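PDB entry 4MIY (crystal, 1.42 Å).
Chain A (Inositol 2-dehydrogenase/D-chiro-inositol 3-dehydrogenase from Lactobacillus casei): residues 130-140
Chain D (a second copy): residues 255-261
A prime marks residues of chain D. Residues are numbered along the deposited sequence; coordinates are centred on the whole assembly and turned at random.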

ATOM      1  N   ASP A 130       6.568  14.434 -15.877  1.00 15.63           N
ATOM      2  CA  ASP A 130       5.684  13.502 -15.235  1.00 14.13           C
ATOM      3  C   ASP A 130       5.407  13.950 -13.820  1.00 14.41           C
ATOM      4  O   ASP A 130       6.290  14.280 -13.098  1.00 15.64           O
ATOM      5  CB  ASP A 130       6.293  12.120 -15.234  1.00 15.49           C
ATOM      6  CG  ASP A 130       5.431  11.110 -14.524  1.00 17.42           C
ATOM      7  OD1 ASP A 130       4.444  10.710 -15.111  1.00 18.33           O
ATOM      8  OD2 ASP A 130       5.780  10.749 -13.400  1.00 19.45           O
ATOM      9  N   GLN A 131       4.140  13.974 -13.463  1.00 15.47           N
ATOM     10  CA  GLN A 131       3.733  14.516 -12.185  1.00 16.96           C
ATOM     11  C   GLN A 131       4.392  13.851 -10.991  1.00 14.07           C
ATOM     12  O   GLN A 131       4.793  14.518 -10.087  1.00 14.90           O
ATOM     13  CB  GLN A 131       2.214  14.533 -12.061  1.00 18.28           C
ATOM     14  CG  GLN A 131       1.625  15.588 -12.956  1.00 24.77           C
ATOM     15  CD  GLN A 131       0.128  15.749 -12.894  1.00 35.62           C
ATOM     16  OE1 GLN A 131      -0.503  15.425 -11.917  1.00 36.48           O
ATOM     17  NE2 GLN A 131      -0.427  16.320 -13.932  1.00 35.02           N
ATOM     18  N   GLY A 132       4.497  12.543 -11.024  1.00 16.15           N
ATOM     19  CA  GLY A 132       5.102  11.825  -9.928  1.00 14.98           C
ATOM     20  C   GLY A 132       6.590  12.028  -9.769  1.00 14.17           C
ATOM     21  O   GLY A 132       7.074  12.215  -8.713  1.00 14.26           O
ATOM     22  N   ILE A 133       7.293  12.000 -10.880  1.00 14.59           N
ATOM     23  CA  ILE A 133       8.714  12.192 -10.849  1.00 13.44           C
ATOM     24  C   ILE A 133       9.024  13.612 -10.421  1.00 14.42           C
ATOM     25  O   ILE A 133       9.882  13.828  -9.633  1.00 14.65           O
ATOM     26  CB  ILE A 133       9.325  11.852 -12.223  1.00 14.15           C
ATOM     27  CG1 ILE A 133       9.210  10.352 -12.467  1.00 16.39           C
ATOM     28  CG2 ILE A 133      10.751  12.266 -12.285  1.00 17.52           C
ATOM     29  CD1 ILE A 133       9.518   9.919 -13.868  1.00 16.69           C
ATOM     30  N   ARG A 134       8.245  14.558 -10.906  0.74 11.56           N
ATOM     31  CA  ARG A 134       8.410  15.939 -10.532  0.74 13.68           C
ATOM     32  C   ARG A 134       8.159  16.155  -9.053  0.74 13.45           C
ATOM     33  O   ARG A 134       8.879  16.868  -8.385  0.74 13.51           O
ATOM     34  CB  ARG A 134       7.479  16.811 -11.377  0.74 17.60           C
ATOM     35  CG  ARG A 134       7.935  18.216 -11.544  0.74 28.08           C
ATOM     36  CD  ARG A 134       7.169  19.047 -12.623  0.74 25.86           C
ATOM     37  NE  ARG A 134       7.878  19.120 -13.903  0.74 31.38           N
ATOM     38  CZ  ARG A 134       9.062  19.718 -14.121  0.74 29.57           C
ATOM     39  NH1 ARG A 134       9.727  20.326 -13.151  0.74 35.18           N
ATOM     40  NH2 ARG A 134       9.584  19.687 -15.315  0.74 30.95           N
ATOM     41  N   ALA A 135       7.146  15.490  -8.531  1.00 14.84           N
ATOM     42  CA  ALA A 135       6.814  15.646  -7.127  1.00 14.72           C
ATOM     43  C   ALA A 135       7.875  15.054  -6.220  1.00 16.35           C
ATOM     44  O   ALA A 135       8.148  15.575  -5.188  1.00 15.13           O
ATOM     45  CB  ALA A 135       5.465  15.059  -6.820  1.00 14.54           C
ATOM     46  N   LEU A 136       8.476  13.974  -6.642  1.00 12.77           N
ATOM     47  CA  LEU A 136       9.563  13.419  -5.885  1.00 13.20           C
ATOM     48  C   LEU A 136      10.779  14.359  -5.865  1.00 14.08           C
ATOM     49  O   LEU A 136      11.350  14.568  -4.852  1.00 13.51           O
ATOM     50  CB  LEU A 136       9.909  12.015  -6.390  1.00 11.59           C
ATOM     51  CG  LEU A 136      10.937  11.209  -5.602  1.00 11.33           C
ATOM     52  CD1 LEU A 136      10.702   9.776  -5.791  1.00 14.95           C
ATOM     53  CD2 LEU A 136      12.355  11.530  -5.989  1.00 17.22           C
ATOM     54  N   LYS A 137      11.160  14.869  -7.017  1.00 15.23           N
ATOM     55  CA  LYS A 137      12.258  15.830  -7.100  1.00 14.28           C
ATOM     56  C   LYS A 137      12.030  17.018  -6.186  1.00 16.24           C
ATOM     57  O   LYS A 137      12.886  17.419  -5.483  1.00 17.24           O
ATOM     58  CB  LYS A 137      12.489  16.305  -8.523  1.00 16.35           C
ATOM     59  CG  LYS A 137      13.523  17.430  -8.543  1.00 21.64           C
ATOM     60  CD  LYS A 137      13.820  17.959  -9.846  1.00 19.64           C
ATOM     61  CE  LYS A 137      14.879  19.090  -9.787  1.00 20.57           C
ATOM     62  NZ  LYS A 137      15.913  18.977  -8.762  1.00 26.50           N
ATOM     63  N   GLU A 138      10.835  17.567  -6.223  0.74 12.33           N
ATOM     64  CA  GLU A 138      10.504  18.672  -5.360  0.74 16.91           C
ATOM     65  C   GLU A 138      10.604  18.363  -3.899  0.74 16.28           C
ATOM     66  O   GLU A 138      11.164  19.109  -3.173  0.74 17.11           O
ATOM     67  CB  GLU A 138       9.134  19.234  -5.730  0.74 18.72           C
ATOM     68  CG  GLU A 138       9.147  19.889  -7.091  0.74 24.12           C
ATOM     69  CD  GLU A 138       7.795  20.437  -7.488  0.74 33.11           C
ATOM     70  OE1 GLU A 138       6.989  20.673  -6.580  0.74 41.07           O
ATOM     71  OE2 GLU A 138       7.550  20.616  -8.695  0.74 34.38           O
ATOM     72  N   LYS A 139      10.108  17.215  -3.474  1.00 15.86           N
ATOM     73  CA  LYS A 139      10.271  16.794  -2.111  1.00 17.03           C
ATOM     74  C   LYS A 139      11.732  16.616  -1.721  1.00 15.03           C
ATOM     75  O   LYS A 139      12.113  16.995  -0.668  1.00 15.92           O
ATOM     76  CB  LYS A 139       9.478  15.512  -1.856  1.00 16.65           C
ATOM     77  CG  LYS A 139       9.217  15.145  -0.425  1.00 17.73           C
ATOM     78  CD  LYS A 139       8.347  16.129   0.257  1.00 22.80           C
ATOM     79  CE  LYS A 139       7.851  15.617   1.550  1.00 26.85           C
ATOM     80  NZ  LYS A 139       7.316  16.713   2.368  1.00 26.92           N
ATOM     81  N   LEU A 140      12.519  16.022  -2.587  1.00 14.24           N
ATOM     82  CA  LEU A 140      13.931  15.837  -2.346  1.00 13.52           C
ATOM     83  C   LEU A 140      14.624  17.188  -2.110  1.00 16.41           C
ATOM     84  O   LEU A 140      15.376  17.342  -1.205  1.00 16.88           O
ATOM     85  CB  LEU A 140      14.557  15.128  -3.530  1.00 14.56           C
ATOM     86  CG  LEU A 140      16.071  14.975  -3.499  1.00 13.92           C
ATOM     87  CD1 LEU A 140      16.466  14.132  -2.337  1.00 15.98           C
ATOM     88  CD2 LEU A 140      16.577  14.401  -4.786  1.00 16.26           C
TER
ATOM     89  N   GLY D 255      -3.081   9.693  -5.312  1.00 28.65           N
ATOM     90  CA  GLY D 255      -1.852  10.323  -4.912  1.00 30.66           C
ATOM     91  C   GLY D 255      -0.788  10.235  -5.960  1.00 29.31           C
ATOM     92  O   GLY D 255      -0.548   9.204  -6.527  1.00 32.99           O
ATOM     93  N   LEU D 256      -0.146  11.364  -6.187  0.63 25.61           N
ATOM     94  CA  LEU D 256       1.001  11.463  -7.060  0.63 30.46           C
ATOM     95  C   LEU D 256       2.280  11.597  -6.264  0.63 24.52           C
ATOM     96  O   LEU D 256       3.303  11.186  -6.737  0.63 30.27           O
ATOM     97  CB  LEU D 256       0.845  12.637  -8.018  0.63 30.61           C
ATOM     98  CG  LEU D 256      -0.358  12.343  -8.903  0.63 33.47           C
ATOM     99  CD1 LEU D 256      -0.921  13.608  -9.440  0.63 34.32           C
ATOM    100  CD2 LEU D 256      -0.021  11.380 -10.017  0.63 31.26           C
ATOM    101  N   GLY D 257       2.181  12.102  -5.050  1.00 28.65           N
ATOM    102  CA  GLY D 257       3.353  12.491  -4.298  1.00 24.23           C
ATOM    103  C   GLY D 257       4.146  11.293  -3.893  1.00 21.01           C
ATOM    104  O   GLY D 257       3.658  10.185  -3.965  1.00 20.40           O
ATOM    105  N   PRO D 258       5.376  11.540  -3.455  1.00 16.07           N
ATOM    106  CA  PRO D 258       6.220  10.413  -3.116  1.00 14.85           C
ATOM    107  C   PRO D 258       5.894   9.777  -1.785  1.00 12.86           C
ATOM    108  O   PRO D 258       5.313  10.371  -0.945  1.00 14.73           O
ATOM    109  CB  PRO D 258       7.619  11.030  -3.067  1.00 14.82           C
ATOM    110  CG  PRO D 258       7.413  12.420  -2.742  1.00 15.11           C
ATOM    111  CD  PRO D 258       6.103  12.810  -3.376  1.00 15.67           C
ATOM    112  N   ILE D 259       6.332   8.539  -1.653  1.00 11.91           N
ATOM    113  CA  ILE D 259       6.385   7.879  -0.382  1.00 11.68           C
ATOM    114  C   ILE D 259       7.647   8.295   0.351  1.00 12.43           C
ATOM    115  O   ILE D 259       8.717   8.138  -0.140  1.00 13.75           O
ATOM    116  CB  ILE D 259       6.349   6.356  -0.535  1.00 13.17           C
ATOM    117  CG1 ILE D 259       5.104   5.955  -1.302  1.00 14.54           C
ATOM    118  CG2 ILE D 259       6.412   5.694   0.800  1.00 15.73           C
ATOM    119  CD1 ILE D 259       5.088   4.565  -1.707  1.00 22.54           C
ATOM    120  N   LEU D 260       7.462   8.849   1.527  1.00 11.36           N
ATOM    121  CA  LEU D 260       8.528   9.302   2.391  1.00 10.56           C
ATOM    122  C   LEU D 260       8.749   8.362   3.554  1.00 12.48           C
ATOM    123  O   LEU D 260       7.853   8.101   4.271  1.00 13.69           O
ATOM    124  CB  LEU D 260       8.208  10.702   2.928  1.00 12.03           C
ATOM    125  CG  LEU D 260       9.185  11.264   3.956  1.00 12.95           C
ATOM    126  CD1 LEU D 260      10.477  11.554   3.315  1.00 14.50           C
ATOM    127  CD2 LEU D 260       8.690  12.507   4.573  1.00 16.10           C
ATOM    128  N   ARG D 261       9.974   7.898   3.698  1.00 10.45           N
ATOM    129  CA  ARG D 261      10.408   7.186   4.874  1.00 12.29           C
ATOM    130  C   ARG D 261      11.260   8.117   5.711  1.00 10.78           C
ATOM    131  O   ARG D 261      12.293   8.535   5.297  1.00 12.45           O
ATOM    132  CB  ARG D 261      11.204   5.938   4.516  1.00 12.25           C
ATOM    133  CG  ARG D 261      10.388   4.742   4.144  1.00 12.85           C
ATOM    134  CD  ARG D 261      11.209   3.813   3.318  1.00 15.92           C
ATOM    135  NE  ARG D 261      10.625   2.516   3.234  1.00 17.38           N
ATOM    136  CZ  ARG D 261       9.719   2.168   2.347  1.00 21.03           C
ATOM    137  NH1 ARG D 261       9.275   3.024   1.461  1.00 17.72           N
ATOM    138  NH2 ARG D 261       9.265   0.933   2.353  1.00 24.57           N
TER
HETATM  139  O   HOH W   1       6.061  11.059  -6.465  1.00 19.26           O

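No direct hydrogen bond joins these two stretches; the polar link between them is a single water molecule that donates to two backbone carbonyls, Gly132 O at 2.7 Å and Leu256′ O at 2.8 Å. Two acceptors cannot bond to each other, and a water with two protons to give is the simplest means of satisfying both. The contact thus illustrates a general principle: when a helix packs against a loop that leads into a strand, and the main-chain groups that face each other are both acceptors, as here, the work falls to shape and apolar contact.

The helix of chain A is indeed well occupied with itself. Asp130 caps its N-terminus, the carboxylate oxygen OD2 accepting from Ile133 N at 3.2 Å and, through a weak bond, from Gly132 N at 3.2 Å. Successive i to i+4 bonds follow, among them Leu136 N to Gly132 O at 3.1 Å, so Gly132 O serves both the helix and the bridging water.

The approach is tightest in backbone terms at Gly132, whose CA lies 5.0 Å from Leu256′ CA and 3.7 Å from Leu256′ O. Glycine leaves this part of the helix surface low, although a CB here would still find room. One turn on, Ala135 points its methyl toward chain D, and its CB lies 4.2 Å from Gly257′ CA; this short methyl fits between the helix and the Gly257′ main chain. A CB on Gly257′ would point away from the helix, and Pro258′ CD would crowd it at 3.2 Å.

Pro258′ is the centre of the apolar contact and has the largest covered area of any residue here, 80 Å² of its surface. Its compact ring, puckered C-gamma endo, meets three helical residues: CD is 4.2 Å from Ala135 CB, CB is 4.2 Å from Leu136 CB, and CG is 3.8 Å from Lys139 CB. Proline has no amide hydrogen to leave unsatisfied, which suits a position pressed against a helix. Leu136, buried, directs its CA-to-CB bond sideways and lies along the ring; Leu136 CG is also 4.2 Å from Pro258′ CB, Leu136 CD1 is 4.3 Å from it, and the closest approach of the two residues is Leu136 CA to Pro258′ CG at 3.9 Å.

Longer side chains extend the contact at its two ends. Leu256′, in the m, t rotamer, reaches Gln131, where CD1 comes within 3.1 Å of OE1, a close contact but not a hydrogen bond. At the other end the aliphatic part of Lys139 does the packing, its CE lying 4.4 Å from Leu260′ CD2. Lysine suits such a place because its methylenes can cover apolar neighbours while its ammonium group stays beyond them. Altogether the two stretches bury 351 Å², counting both sides.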